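Local coordinates for protein PKS (Streptomyces albus, PDB 4OQJ) that probably acts as a ketosynthase of an "AT-less" type I polyketide synthase, condensing acyl units on carrier proteins during oxazolomycin biosynthesis, at residues I385-H390 with K420-G425; Q346-E351 with G411-G416; R245-K250 with C360-V365; V264-S269 with D274-H279; A310-I315 with N442-V447. One frame throughout, in Å; residues are numbered along the deposited sequence.

All five contacts lie in the ketosynthase region, and contacts 2 to 5 reach its main mixed sheet. Along the chain, contact 4 is enclosed within the span of contact 3, contact 3 interleaves with contacts 2 and 5, and contacts 1 and 2 both fall inside the loop closed by contact 5. Contacts 2 and 3 sit on the neighbouring strands 413-415 and 360-363, with centres about 14 Å apart. Contact 5 is equally far from contact 2, which it meets through Gln313 and Glu314. Helix 376-390 of contact 1 touches contacts 4 and 5, through Arg389 and Ile385 on the loop 274-279 and Leu388 on Val447; contacts 3 and 4 are the most distant, about 32 Å between centres.

Contact 1 of 5, residues I385-H390 with K420-G425; sequences ILMLRH and KEWPAG
Trp422 presses the six-membered end of its indole against one side of helix 376-390, between Met387 and Leu388. The tightest point is Leu388 CD2, 3.4 Å from Trp422 CH2, approaching obliquely. Met387, a selenomethionine bent at chi3, meets the same end of the ring twice: its CB is 3.8 Å and its CE 4.0 Å from Trp422 CZ3, while its backbone O faces the ring edge near the plane. Trp422 reaches across because its CG is anti to the backbone N (chi1 -171°), which carries the indole inward from the chain, and its NE1 is hydrogen-bonded to Ser324. The looser side begins just beyond the tryptophan. Pro423, Ala424 and Gly425 run on at the surface, and on the helix His390 is also exposed, its ring stacked on Trp42 of helix 38-46 and its ND1 bonded to Leu386 O. Around the buried part, Tyr325 of strand 325-327 and Leu393 of strand 392-393 pack on both Met387 and Trp422, and Trp42 covers Met387 as well.

Contact 2 of 5, residues Q346-E351 with G411-G416; sequences QAFNRE and GPFYVG
The helix of a beta-alpha-beta crossover, 336-348 between parallel strands 325-327 and 360-363, ends at Phe348, which meets Phe413 in a T-shaped (edge-to-face) stack. Phe413 supplies the edge: its CZ stands over the centre of the Phe348 ring, 3.5 Å above the plane, and the two planes are turned 69° apart. The centroids are 4.8 Å from each other. Pro412 fills the adjoining corner, its CG 4.1 Å from Phe348 CD2 and also over one face of the Phe413 ring. Strand 413-415, which carries Phe413, is the outermost strand on this side of the main sheet and pairs with strand 360-363 through Cys360, placing the phenyl groups between helix and sheet, where Val326 touches both. Just past the helix, Asn349 bridges to the loop before the strand. Its ND2 lies 4.2 Å from Gly411 CA and bonds to Ala410 O, while OD1 accepts from Leu355 N.

Contact 3 of 5, residues R245-K250 with C360-V365; sequences RAFDAK and CALGSV
Leu362 lies over one face of the Phe247 ring. Its CD2 stands 4.0 Å from the ring centroid and 15° off the ring normal, a CH-pi contact, and lies over the CZ side of the ring, 3.9 Å from Phe247 CZ. The two side chains cross at about a right angle, so the leucine meets the ring with one methyl and its branch carbon. In Leu362, CG is anti to the backbone N (chi1 -175°), extending the methyls off the strand toward the phenyl group. The edge of the same ring turns to the backbone carbonyl carbon of Gly363. One residue earlier, Ala246 CB meets Ser364 CB at 4.0 Å, two small groups letting the segments come close. The serine hydroxyl faces other partners, bonding to Gly330 O and capping Lys366 N ahead of helix 366-369. Val341 of helix 336-348 packs against both Phe247 and Leu362. The loop itself is held by Asp248, whose OD1 accepts from Glu400 N and Ala401 N. Within it an Asx turn, Asp248 OD2 accepting from Lys250 N at 2.7 Å, follows directly on a type II beta turn from Arg245 to Asp248. Phe247 has positive phi (75°) in that type II turn, which presents Ala246 and Phe247 to parallel strand 360-363 of the thiolase-type sheet.

Contact 4 of 5, residues V264-S269 with D274-H279; sequences VLKRLS and DGDTVH
Lys266 is gripped by two aspartates, Asp274 and Asp276, in a salt-bridge network within the beta-alpha-beta connection from strand 259-267 through helix 268-274 to strand 280-289, with strand 23-31 between the two strands in the sheet. Lys266 NZ is modelled 2.5 Å from Asp274 OD2, on its anti lone pair, and 2.8 Å from Asp276 OD2, which uses its syn lone pair. Since the residue is buried, the paired negative charges probably stabilise its positive form. The lysine runs out extended from the strand and then bends at chi3 (-119°), turning NZ toward both acids. Tyr123 OH, outside the two segments, is hydrogen-bonded to both Lys266 NZ and Asp276 OD1, joining cation and anion. The aspartates are spaced by Gly275, which ends helix 268-274 in a Schellman motif; the turn at its positive phi (84°) leads the chain out of the helix and lets Asp276, following Asp274, approach the same NZ. Beyond them lies an apolar patch, where Ala24 of strand 23-31 and Val18 also pack on Leu268. There the branches of Val278 straddle a single methyl, Leu268 CD1 lying 4.1 Å from both Val278 CG1 and Val278 CG2.

Contact 5 of 5, residues A310-I315 with N442-V447; sequences AEAQEI and NAHVIV
The segment 310-315 of helix 302-316 lies along 442-447 of strand 441-448 with 7.7 Å between the axes of the two segments and an angle of 34° between their directions, and the backbones come nearest at Ala312 and His444, whose CA atoms are 6.1 Å apart. The small Ala312 allows this closeness. Its CB sits 3.5 Å from His444 O and 3.7 Å from His444 CD2, meeting the imidazole at its edge, in the ring plane. Ile446 follows two residues further along the same side of the strand: its CG1 is 3.8 Å from Ala312 O, and its CD1 reaches Gln313 CG at 3.9 Å, the side chains crossing at about a right angle. The polar ends of Gln313 and His444 are joined by a water, which accepts from Gln313 NE2 at 2.9 Å and lies the same distance from His444 NE2. Each has a second partner that would help set its amide or ring orientation: Gln313 OE1 accepts from Arg350, and His444 ND1 is hydrogen-bonded to Ser434 of the adjacent strand 430-436. Glu314 pairs with Arg350, and Glu311, which packs on Ala286 of strand 280-289, forms a salt bridge to Arg131 of the second subunit. Such a helix, running in broadly the strand's direction and seated on alternate inward residues, is alpha/beta packing of the kind seen in the layered thiolase fold.

Contact 1 of 5, residues I385-H390 with K420-G425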
# COMPACT_ATOMS: atom_id res chain seq x y z
N ILE A 385 -18.74 -6.24 -11.84
CA ILE A 385 -18.49 -7.68 -11.97
C ILE A 385 -19.79 -8.47 -12.14
O ILE A 385 -19.88 -9.36 -12.97
CB ILE A 385 -17.70 -8.22 -10.76
CG1 ILE A 385 -16.27 -7.69 -10.80
CG2 ILE A 385 -17.70 -9.75 -10.74
CD1 ILE A 385 -15.50 -7.91 -9.51
N LEU A 386 -20.82 -8.14 -11.36
CA LEU A 386 -22.09 -8.86 -11.44
C LEU A 386 -22.79 -8.61 -12.78
O LEU A 386 -23.35 -9.54 -13.37
CB LEU A 386 -23.00 -8.46 -10.28
CG LEU A 386 -22.49 -8.92 -8.90
CD1 LEU A 386 -23.26 -8.26 -7.77
CD2 LEU A 386 -22.59 -10.44 -8.77
N MSE A 387 -22.76 -7.37 -13.25
CA MSE A 387 -23.34 -7.03 -14.55
C MSE A 387 -22.72 -7.87 -15.65
O MSE A 387 -23.42 -8.36 -16.53
CB MSE A 387 -23.13 -5.54 -14.88
CG MSE A 387 -23.92 -4.58 -14.04
SE MSE A 387 -23.27 -2.75 -14.36
CE MSE A 387 -23.71 -2.57 -16.23
N LEU A 388 -21.39 -7.99 -15.60
CA LEU A 388 -20.62 -8.70 -16.62
C LEU A 388 -20.90 -10.20 -16.57
O LEU A 388 -21.05 -10.85 -17.61
CB LEU A 388 -19.12 -8.45 -16.45
CG LEU A 388 -18.57 -7.11 -16.93
CD1 LEU A 388 -17.17 -6.87 -16.36
CD2 LEU A 388 -18.54 -7.07 -18.44
N ARG A 389 -20.94 -10.75 -15.36
CA ARG A 389 -21.20 -12.17 -15.19
C ARG A 389 -22.61 -12.49 -15.65
O ARG A 389 -22.84 -13.55 -16.23
CB ARG A 389 -21.00 -12.61 -13.73
CG ARG A 389 -20.82 -14.13 -13.62
CD ARG A 389 -20.78 -14.69 -12.20
NE ARG A 389 -20.45 -16.12 -12.26
CZ ARG A 389 -20.81 -17.04 -11.36
NH1 ARG A 389 -21.50 -16.70 -10.28
NH2 ARG A 389 -20.46 -18.31 -11.55
N HIS A 390 -23.56 -11.59 -15.40
CA HIS A 390 -24.94 -11.79 -15.81
C HIS A 390 -25.23 -11.32 -17.25
O HIS A 390 -26.34 -11.51 -17.74
CB HIS A 390 -25.90 -11.05 -14.85
CG HIS A 390 -26.11 -11.75 -13.55
ND1 HIS A 390 -25.47 -11.38 -12.39
CD2 HIS A 390 -26.92 -12.78 -13.21
CE1 HIS A 390 -25.85 -12.17 -11.40
NE2 HIS A 390 -26.74 -13.03 -11.87
N LYS A 420 -31.52 -4.64 -18.77
CA LYS A 420 -31.67 -5.31 -20.05
C LYS A 420 -30.42 -6.05 -20.43
O LYS A 420 -29.35 -5.84 -19.83
CB LYS A 420 -32.03 -4.31 -21.15
CG LYS A 420 -30.95 -3.26 -21.39
CD LYS A 420 -31.21 -2.54 -22.71
CE LYS A 420 -30.07 -1.63 -23.07
NZ LYS A 420 -30.38 -0.82 -24.27
N GLU A 421 -30.54 -6.90 -21.44
CA GLU A 421 -29.39 -7.66 -21.90
C GLU A 421 -28.29 -6.70 -22.31
O GLU A 421 -28.54 -5.64 -22.90
CB GLU A 421 -29.74 -8.58 -23.08
CG GLU A 421 -28.60 -9.56 -23.42
CD GLU A 421 -28.79 -10.27 -24.75
OE1 GLU A 421 -29.92 -10.29 -25.27
OE2 GLU A 421 -27.79 -10.82 -25.27
N TRP A 422 -27.07 -7.07 -21.95
CA TRP A 422 -25.88 -6.34 -22.33
C TRP A 422 -25.54 -6.82 -23.74
O TRP A 422 -25.17 -7.98 -23.91
CB TRP A 422 -24.76 -6.62 -21.33
CG TRP A 422 -23.54 -5.76 -21.46
CD1 TRP A 422 -23.07 -5.16 -22.60
CD2 TRP A 422 -22.64 -5.41 -20.42
NE1 TRP A 422 -21.92 -4.46 -22.32
CE2 TRP A 422 -21.64 -4.59 -20.98
CE3 TRP A 422 -22.57 -5.71 -19.05
CZ2 TRP A 422 -20.58 -4.08 -20.23
CZ3 TRP A 422 -21.53 -5.21 -18.31
CH2 TRP A 422 -20.55 -4.39 -18.90
N PRO A 423 -25.70 -5.95 -24.76
CA PRO A 423 -25.53 -6.45 -26.12
C PRO A 423 -24.12 -6.98 -26.38
O PRO A 423 -23.14 -6.43 -25.86
CB PRO A 423 -25.81 -5.21 -27.00
CG PRO A 423 -26.57 -4.27 -26.12
CD PRO A 423 -26.03 -4.51 -24.74
N ALA A 424 -24.03 -8.06 -27.14
CA ALA A 424 -22.74 -8.57 -27.58
C ALA A 424 -22.06 -7.57 -28.52
O ALA A 424 -22.74 -6.77 -29.17
CB ALA A 424 -22.92 -9.92 -28.27
N GLY A 425 -20.74 -7.61 -28.59
CA GLY A 425 -19.97 -6.74 -29.46
C GLY A 425 -18.90 -7.51 -30.20
O GLY A 425 -18.85 -8.74 -30.13

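Contact 2 of 5, residues Q346-E351 with G411-G416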
# COMPACT_ATOMS: atom_id res chain seq x y z
N GLN A 346 -12.28 13.00 -22.83
CA GLN A 346 -10.90 13.29 -23.24
C GLN A 346 -10.12 11.98 -23.36
O GLN A 346 -9.43 11.75 -24.35
CB GLN A 346 -10.21 14.24 -22.25
CG GLN A 346 -8.74 14.47 -22.56
CD GLN A 346 -8.05 15.40 -21.57
OE1 GLN A 346 -8.57 16.46 -21.24
NE2 GLN A 346 -6.87 15.00 -21.10
N ALA A 347 -10.24 11.10 -22.36
CA ALA A 347 -9.54 9.83 -22.41
C ALA A 347 -10.02 8.97 -23.59
O ALA A 347 -9.21 8.39 -24.31
CB ALA A 347 -9.71 9.06 -21.10
N PHE A 348 -11.34 8.90 -23.78
CA PHE A 348 -11.91 8.00 -24.77
C PHE A 348 -11.63 8.49 -26.20
O PHE A 348 -11.45 7.67 -27.09
CB PHE A 348 -13.42 7.81 -24.54
CG PHE A 348 -13.75 6.70 -23.56
CD1 PHE A 348 -13.26 6.72 -22.26
CD2 PHE A 348 -14.55 5.63 -23.95
CE1 PHE A 348 -13.56 5.68 -21.37
CE2 PHE A 348 -14.85 4.60 -23.07
CZ PHE A 348 -14.36 4.63 -21.78
N ASN A 349 -11.58 9.81 -26.39
CA ASN A 349 -11.40 10.39 -27.73
C ASN A 349 -9.94 10.66 -28.08
O ASN A 349 -9.65 11.29 -29.10
CB ASN A 349 -12.17 11.71 -27.85
CG ASN A 349 -13.68 11.53 -27.83
OD1 ASN A 349 -14.21 10.51 -28.28
ND2 ASN A 349 -14.38 12.53 -27.31
N ARG A 350 -9.02 10.19 -27.25
CA ARG A 350 -7.63 10.61 -27.37
C ARG A 350 -6.94 10.15 -28.66
O ARG A 350 -5.98 10.77 -29.11
CB ARG A 350 -6.83 10.12 -26.16
CG ARG A 350 -6.55 8.62 -26.13
CD ARG A 350 -5.87 8.19 -24.82
NE ARG A 350 -5.56 6.76 -24.80
CZ ARG A 350 -6.43 5.80 -24.47
NH1 ARG A 350 -7.67 6.12 -24.11
NH2 ARG A 350 -6.06 4.53 -24.49
N GLU A 351 -7.43 9.07 -29.26
CA GLU A 351 -6.77 8.46 -30.42
C GLU A 351 -7.36 8.94 -31.74
O GLU A 351 -7.15 8.33 -32.78
CB GLU A 351 -6.84 6.94 -30.34
N GLY A 411 -18.92 12.95 -26.69
CA GLY A 411 -18.38 11.61 -26.50
C GLY A 411 -19.42 10.52 -26.66
O GLY A 411 -20.54 10.78 -27.09
N PRO A 412 -19.05 9.29 -26.28
CA PRO A 412 -19.90 8.11 -26.49
C PRO A 412 -20.91 7.83 -25.37
O PRO A 412 -21.69 6.88 -25.49
CB PRO A 412 -18.88 6.98 -26.56
CG PRO A 412 -17.82 7.42 -25.57
CD PRO A 412 -17.76 8.93 -25.67
N PHE A 413 -20.91 8.62 -24.31
CA PHE A 413 -21.62 8.23 -23.10
C PHE A 413 -23.09 8.62 -23.08
O PHE A 413 -23.51 9.61 -23.66
CB PHE A 413 -20.91 8.81 -21.88
CG PHE A 413 -19.50 8.36 -21.79
CD1 PHE A 413 -19.21 7.03 -21.50
CD2 PHE A 413 -18.46 9.23 -22.06
CE1 PHE A 413 -17.92 6.58 -21.45
CE2 PHE A 413 -17.15 8.78 -22.02
CZ PHE A 413 -16.88 7.46 -21.72
N TYR A 414 -23.86 7.79 -22.39
CA TYR A 414 -25.25 8.04 -22.09
C TYR A 414 -25.55 7.32 -20.78
O TYR A 414 -24.92 6.29 -20.47
CB TYR A 414 -26.17 7.54 -23.23
CG TYR A 414 -26.38 6.04 -23.20
CD1 TYR A 414 -25.45 5.17 -23.77
CD2 TYR A 414 -27.50 5.49 -22.58
CE1 TYR A 414 -25.64 3.79 -23.72
CE2 TYR A 414 -27.70 4.13 -22.53
CZ TYR A 414 -26.77 3.28 -23.09
OH TYR A 414 -27.00 1.92 -23.03
N VAL A 415 -26.49 7.84 -20.01
CA VAL A 415 -26.83 7.22 -18.73
C VAL A 415 -27.88 6.13 -18.94
O VAL A 415 -29.02 6.42 -19.31
CB VAL A 415 -27.35 8.28 -17.74
CG1 VAL A 415 -27.71 7.63 -16.41
CG2 VAL A 415 -26.31 9.38 -17.55
N GLY A 416 -27.50 4.88 -18.72
CA GLY A 416 -28.43 3.77 -18.85
C GLY A 416 -29.40 3.72 -17.68
O GLY A 416 -28.97 3.80 -16.52

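Contact 3 of 5, residues R245-K250 with C360-V365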
# COMPACT_ATOMS: atom_id res chain seq x y z
N ARG A 245 -28.45 12.00 -7.18
CA ARG A 245 -29.05 12.07 -8.52
C ARG A 245 -27.97 12.24 -9.58
O ARG A 245 -27.90 13.27 -10.25
CB ARG A 245 -30.06 13.21 -8.59
CG ARG A 245 -31.10 13.18 -7.47
CD ARG A 245 -32.05 14.38 -7.55
NE ARG A 245 -32.94 14.45 -6.39
CZ ARG A 245 -34.06 13.75 -6.27
NH1 ARG A 245 -34.45 12.92 -7.23
NH2 ARG A 245 -34.81 13.87 -5.18
N ALA A 246 -27.15 11.20 -9.74
CA ALA A 246 -25.94 11.29 -10.55
C ALA A 246 -26.26 11.62 -12.00
O ALA A 246 -27.06 10.94 -12.65
CB ALA A 246 -25.16 9.97 -10.46
N PHE A 247 -25.60 12.68 -12.48
CA PHE A 247 -25.64 13.15 -13.87
C PHE A 247 -26.94 13.86 -14.25
O PHE A 247 -27.08 14.37 -15.36
CB PHE A 247 -25.37 11.98 -14.82
CG PHE A 247 -24.09 11.26 -14.49
CD1 PHE A 247 -22.88 11.93 -14.54
CD2 PHE A 247 -24.10 9.94 -14.09
CE1 PHE A 247 -21.70 11.30 -14.22
CE2 PHE A 247 -22.92 9.29 -13.76
CZ PHE A 247 -21.72 9.98 -13.83
N ASP A 248 -27.86 13.92 -13.29
CA ASP A 248 -29.15 14.57 -13.50
C ASP A 248 -29.05 16.08 -13.34
O ASP A 248 -28.14 16.58 -12.68
CB ASP A 248 -30.18 14.01 -12.51
CG ASP A 248 -31.59 14.53 -12.75
OD1 ASP A 248 -32.31 13.91 -13.56
OD2 ASP A 248 -31.97 15.53 -12.13
N ALA A 249 -30.00 16.80 -13.92
CA ALA A 249 -30.00 18.26 -13.85
C ALA A 249 -30.18 18.74 -12.41
O ALA A 249 -29.73 19.83 -12.05
CB ALA A 249 -31.08 18.83 -14.75
N LYS A 250 -30.84 17.92 -11.59
CA LYS A 250 -31.10 18.27 -10.20
C LYS A 250 -30.04 17.69 -9.26
O LYS A 250 -30.25 17.64 -8.05
CB LYS A 250 -32.50 17.80 -9.79
CG LYS A 250 -33.60 18.47 -10.61
CD LYS A 250 -34.99 17.90 -10.36
CE LYS A 250 -36.00 18.56 -11.29
NZ LYS A 250 -37.38 18.61 -10.73
N CYS A 360 -21.61 3.98 -25.24
CA CYS A 360 -21.12 3.45 -23.96
C CYS A 360 -22.01 3.90 -22.81
O CYS A 360 -22.17 5.08 -22.56
CB CYS A 360 -19.66 3.88 -23.70
SG CYS A 360 -18.90 3.14 -22.22
N ALA A 361 -22.57 2.93 -22.10
CA ALA A 361 -23.41 3.23 -20.96
C ALA A 361 -22.57 3.73 -19.79
O ALA A 361 -21.41 3.35 -19.62
CB ALA A 361 -24.20 1.99 -20.55
N LEU A 362 -23.18 4.60 -19.00
CA LEU A 362 -22.55 5.24 -17.86
C LEU A 362 -23.50 5.15 -16.67
O LEU A 362 -24.70 5.34 -16.82
CB LEU A 362 -22.23 6.71 -18.19
CG LEU A 362 -21.46 7.56 -17.20
CD1 LEU A 362 -20.01 7.11 -17.11
CD2 LEU A 362 -21.55 9.04 -17.60
N GLY A 363 -22.98 4.83 -15.49
CA GLY A 363 -23.83 4.71 -14.32
C GLY A 363 -23.08 4.93 -13.03
O GLY A 363 -21.85 5.03 -13.03
N SER A 364 -23.82 5.00 -11.92
CA SER A 364 -23.20 5.11 -10.60
C SER A 364 -23.98 4.36 -9.53
O SER A 364 -25.16 4.65 -9.29
CB SER A 364 -23.09 6.57 -10.18
OG SER A 364 -22.57 6.62 -8.85
N VAL A 365 -23.32 3.40 -8.88
CA VAL A 365 -23.94 2.65 -7.77
C VAL A 365 -24.18 3.56 -6.56
O VAL A 365 -24.92 3.21 -5.65
CB VAL A 365 -23.09 1.45 -7.35
CG1 VAL A 365 -21.82 1.88 -6.57
CG2 VAL A 365 -23.91 0.46 -6.56

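Contact 4 of 5, residues V264-S269 with D274-H279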
# COMPACT_ATOMS: atom_id res chain seq x y z
N VAL A 264 -11.35 -11.67 -4.31
CA VAL A 264 -10.22 -12.60 -4.29
C VAL A 264 -9.68 -12.69 -5.71
O VAL A 264 -10.43 -12.98 -6.64
CB VAL A 264 -10.66 -13.99 -3.79
CG1 VAL A 264 -9.49 -14.98 -3.77
CG2 VAL A 264 -11.30 -13.88 -2.42
N LEU A 265 -8.38 -12.43 -5.86
CA LEU A 265 -7.74 -12.29 -7.16
C LEU A 265 -6.67 -13.36 -7.35
O LEU A 265 -6.02 -13.76 -6.39
CB LEU A 265 -7.11 -10.89 -7.29
CG LEU A 265 -8.09 -9.74 -7.01
CD1 LEU A 265 -7.38 -8.40 -7.03
CD2 LEU A 265 -9.23 -9.74 -8.01
N LYS A 266 -6.50 -13.79 -8.60
CA LYS A 266 -5.55 -14.83 -8.98
C LYS A 266 -5.23 -14.65 -10.46
O LYS A 266 -6.09 -14.23 -11.22
CB LYS A 266 -6.15 -16.22 -8.73
CG LYS A 266 -5.21 -17.38 -9.05
CD LYS A 266 -5.95 -18.73 -9.00
CE LYS A 266 -5.41 -19.65 -7.95
NZ LYS A 266 -6.04 -21.01 -7.96
N ARG A 267 -4.01 -14.96 -10.88
CA ARG A 267 -3.71 -14.88 -12.30
C ARG A 267 -4.74 -15.68 -13.06
O ARG A 267 -5.11 -16.76 -12.62
CB ARG A 267 -2.34 -15.43 -12.64
CG ARG A 267 -1.17 -14.65 -12.13
CD ARG A 267 0.07 -15.25 -12.73
NE ARG A 267 1.29 -14.67 -12.18
CZ ARG A 267 2.14 -13.92 -12.87
NH1 ARG A 267 1.93 -13.61 -14.15
NH2 ARG A 267 3.22 -13.46 -12.25
N LEU A 268 -5.20 -15.16 -14.18
CA LEU A 268 -6.25 -15.85 -14.93
C LEU A 268 -5.79 -17.22 -15.39
O LEU A 268 -6.54 -18.19 -15.30
CB LEU A 268 -6.68 -15.03 -16.14
CG LEU A 268 -7.70 -15.72 -17.05
CD1 LEU A 268 -8.95 -16.10 -16.27
CD2 LEU A 268 -8.06 -14.82 -18.25
N SER A 269 -4.55 -17.32 -15.87
CA SER A 269 -4.05 -18.62 -16.33
C SER A 269 -4.06 -19.63 -15.20
O SER A 269 -4.46 -20.77 -15.41
CB SER A 269 -2.64 -18.50 -16.91
OG SER A 269 -1.74 -18.03 -15.92
N ASP A 274 -6.50 -24.34 -12.40
CA ASP A 274 -6.94 -24.95 -11.14
C ASP A 274 -8.42 -25.27 -11.14
O ASP A 274 -8.92 -25.94 -10.22
CB ASP A 274 -6.62 -24.04 -9.95
CG ASP A 274 -5.13 -23.83 -9.76
OD1 ASP A 274 -4.35 -24.62 -10.34
OD2 ASP A 274 -4.74 -22.90 -9.03
N GLY A 275 -9.14 -24.79 -12.14
CA GLY A 275 -10.57 -25.07 -12.25
C GLY A 275 -11.45 -24.14 -11.43
O GLY A 275 -12.60 -24.49 -11.15
N ASP A 276 -10.94 -22.97 -11.04
CA ASP A 276 -11.72 -22.02 -10.25
C ASP A 276 -12.88 -21.40 -11.05
O ASP A 276 -12.86 -21.36 -12.27
CB ASP A 276 -10.84 -20.89 -9.71
CG ASP A 276 -9.68 -21.38 -8.88
OD1 ASP A 276 -9.79 -22.44 -8.22
OD2 ASP A 276 -8.63 -20.72 -8.90
N THR A 277 -13.90 -20.92 -10.35
CA THR A 277 -14.91 -20.08 -10.98
C THR A 277 -14.33 -18.69 -11.25
O THR A 277 -13.81 -18.04 -10.33
CB THR A 277 -16.15 -19.96 -10.11
OG1 THR A 277 -16.79 -21.25 -10.04
CG2 THR A 277 -17.14 -18.96 -10.70
N VAL A 278 -14.37 -18.24 -12.50
CA VAL A 278 -13.94 -16.88 -12.85
C VAL A 278 -15.19 -16.00 -12.98
O VAL A 278 -16.05 -16.24 -13.81
CB VAL A 278 -13.12 -16.87 -14.16
CG1 VAL A 278 -12.64 -15.47 -14.51
CG2 VAL A 278 -11.92 -17.81 -14.03
N HIS A 279 -15.30 -15.01 -12.10
CA HIS A 279 -16.46 -14.12 -12.10
C HIS A 279 -16.29 -12.98 -13.11
O HIS A 279 -17.25 -12.48 -13.69
CB HIS A 279 -16.67 -13.54 -10.69
CG HIS A 279 -17.11 -14.56 -9.69
ND1 HIS A 279 -16.24 -15.49 -9.16
CD2 HIS A 279 -18.32 -14.82 -9.15
CE1 HIS A 279 -16.91 -16.27 -8.32
NE2 HIS A 279 -18.16 -15.88 -8.29

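Contact 5 of 5, residues A310-I315 with N442-V447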
# COMPACT_ATOMS: atom_id res chain seq x y z
N ALA A 310 -7.02 6.78 -19.32
CA ALA A 310 -6.22 6.45 -20.48
C ALA A 310 -5.13 5.45 -20.11
O ALA A 310 -4.89 4.49 -20.84
CB ALA A 310 -5.61 7.73 -21.09
N GLU A 311 -4.48 5.66 -18.97
CA GLU A 311 -3.37 4.81 -18.52
C GLU A 311 -3.85 3.39 -18.28
O GLU A 311 -3.18 2.43 -18.62
CB GLU A 311 -2.73 5.37 -17.24
CG GLU A 311 -1.48 4.60 -16.81
CD GLU A 311 -0.86 5.10 -15.50
OE1 GLU A 311 -1.16 6.22 -15.05
OE2 GLU A 311 -0.05 4.36 -14.92
N ALA A 312 -5.02 3.26 -17.69
CA ALA A 312 -5.58 1.93 -17.43
C ALA A 312 -5.89 1.19 -18.74
O ALA A 312 -5.59 0.00 -18.88
CB ALA A 312 -6.84 2.04 -16.58
N GLN A 313 -6.48 1.89 -19.70
CA GLN A 313 -6.80 1.28 -20.98
C GLN A 313 -5.53 0.86 -21.72
O GLN A 313 -5.49 -0.21 -22.33
CB GLN A 313 -7.62 2.24 -21.85
CG GLN A 313 -9.02 2.46 -21.34
CD GLN A 313 -9.80 3.44 -22.19
OE1 GLN A 313 -9.27 4.05 -23.12
NE2 GLN A 313 -11.08 3.59 -21.88
N GLU A 314 -4.50 1.69 -21.67
CA GLU A 314 -3.25 1.39 -22.35
C GLU A 314 -2.62 0.14 -21.75
O GLU A 314 -2.16 -0.74 -22.46
CB GLU A 314 -2.26 2.56 -22.26
CG GLU A 314 -2.61 3.75 -23.12
CD GLU A 314 -2.59 3.43 -24.61
OE1 GLU A 314 -1.93 2.45 -25.01
OE2 GLU A 314 -3.24 4.17 -25.37
N ILE A 315 -2.62 0.08 -20.42
CA ILE A 315 -2.04 -1.05 -19.71
C ILE A 315 -2.80 -2.33 -20.02
O ILE A 315 -2.22 -3.42 -20.15
CB ILE A 315 -2.03 -0.76 -18.17
CG1 ILE A 315 -0.66 -0.25 -17.74
CG2 ILE A 315 -2.42 -1.98 -17.36
CD1 ILE A 315 0.42 -1.31 -17.73
N ASN A 442 -6.24 8.96 -7.79
CA ASN A 442 -7.22 8.45 -8.72
C ASN A 442 -6.92 7.03 -9.13
O ASN A 442 -5.77 6.67 -9.26
CB ASN A 442 -7.26 9.30 -9.98
CG ASN A 442 -7.41 10.77 -9.67
OD1 ASN A 442 -8.32 11.16 -8.96
ND2 ASN A 442 -6.51 11.61 -10.22
N ALA A 443 -7.96 6.24 -9.35
CA ALA A 443 -7.80 4.87 -9.80
C ALA A 443 -8.85 4.53 -10.86
O ALA A 443 -9.97 5.05 -10.82
CB ALA A 443 -7.92 3.92 -8.64
N HIS A 444 -8.47 3.69 -11.81
CA HIS A 444 -9.39 3.18 -12.82
C HIS A 444 -9.00 1.74 -13.14
O HIS A 444 -7.82 1.43 -13.28
CB HIS A 444 -9.37 4.05 -14.08
CG HIS A 444 -10.46 3.74 -15.07
ND1 HIS A 444 -11.74 4.25 -14.97
CD2 HIS A 444 -10.44 2.99 -16.20
CE1 HIS A 444 -12.46 3.84 -16.00
NE2 HIS A 444 -11.69 3.08 -16.77
N VAL A 445 -9.99 0.88 -13.22
CA VAL A 445 -9.81 -0.56 -13.43
C VAL A 445 -10.60 -1.00 -14.66
O VAL A 445 -11.77 -0.61 -14.85
CB VAL A 445 -10.26 -1.33 -12.18
CG1 VAL A 445 -10.25 -2.84 -12.40
CG2 VAL A 445 -9.39 -0.94 -11.01
N ILE A 446 -9.97 -1.81 -15.51
CA ILE A 446 -10.62 -2.34 -16.71
C ILE A 446 -11.00 -3.77 -16.42
O ILE A 446 -10.15 -4.59 -16.04
CB ILE A 446 -9.72 -2.30 -17.95
CG1 ILE A 446 -9.22 -0.86 -18.22
CG2 ILE A 446 -10.45 -2.89 -19.16
CD1 ILE A 446 -10.31 0.16 -18.45
N VAL A 447 -12.28 -4.07 -16.61
CA VAL A 447 -12.83 -5.39 -16.29
C VAL A 447 -13.51 -5.96 -17.53
O VAL A 447 -14.21 -5.25 -18.24
CB VAL A 447 -13.86 -5.33 -15.13
CG1 VAL A 447 -14.21 -6.72 -14.68
CG2 VAL A 447 -13.33 -4.52 -13.96
O HOH W 1 -12.43 2.55 -19.48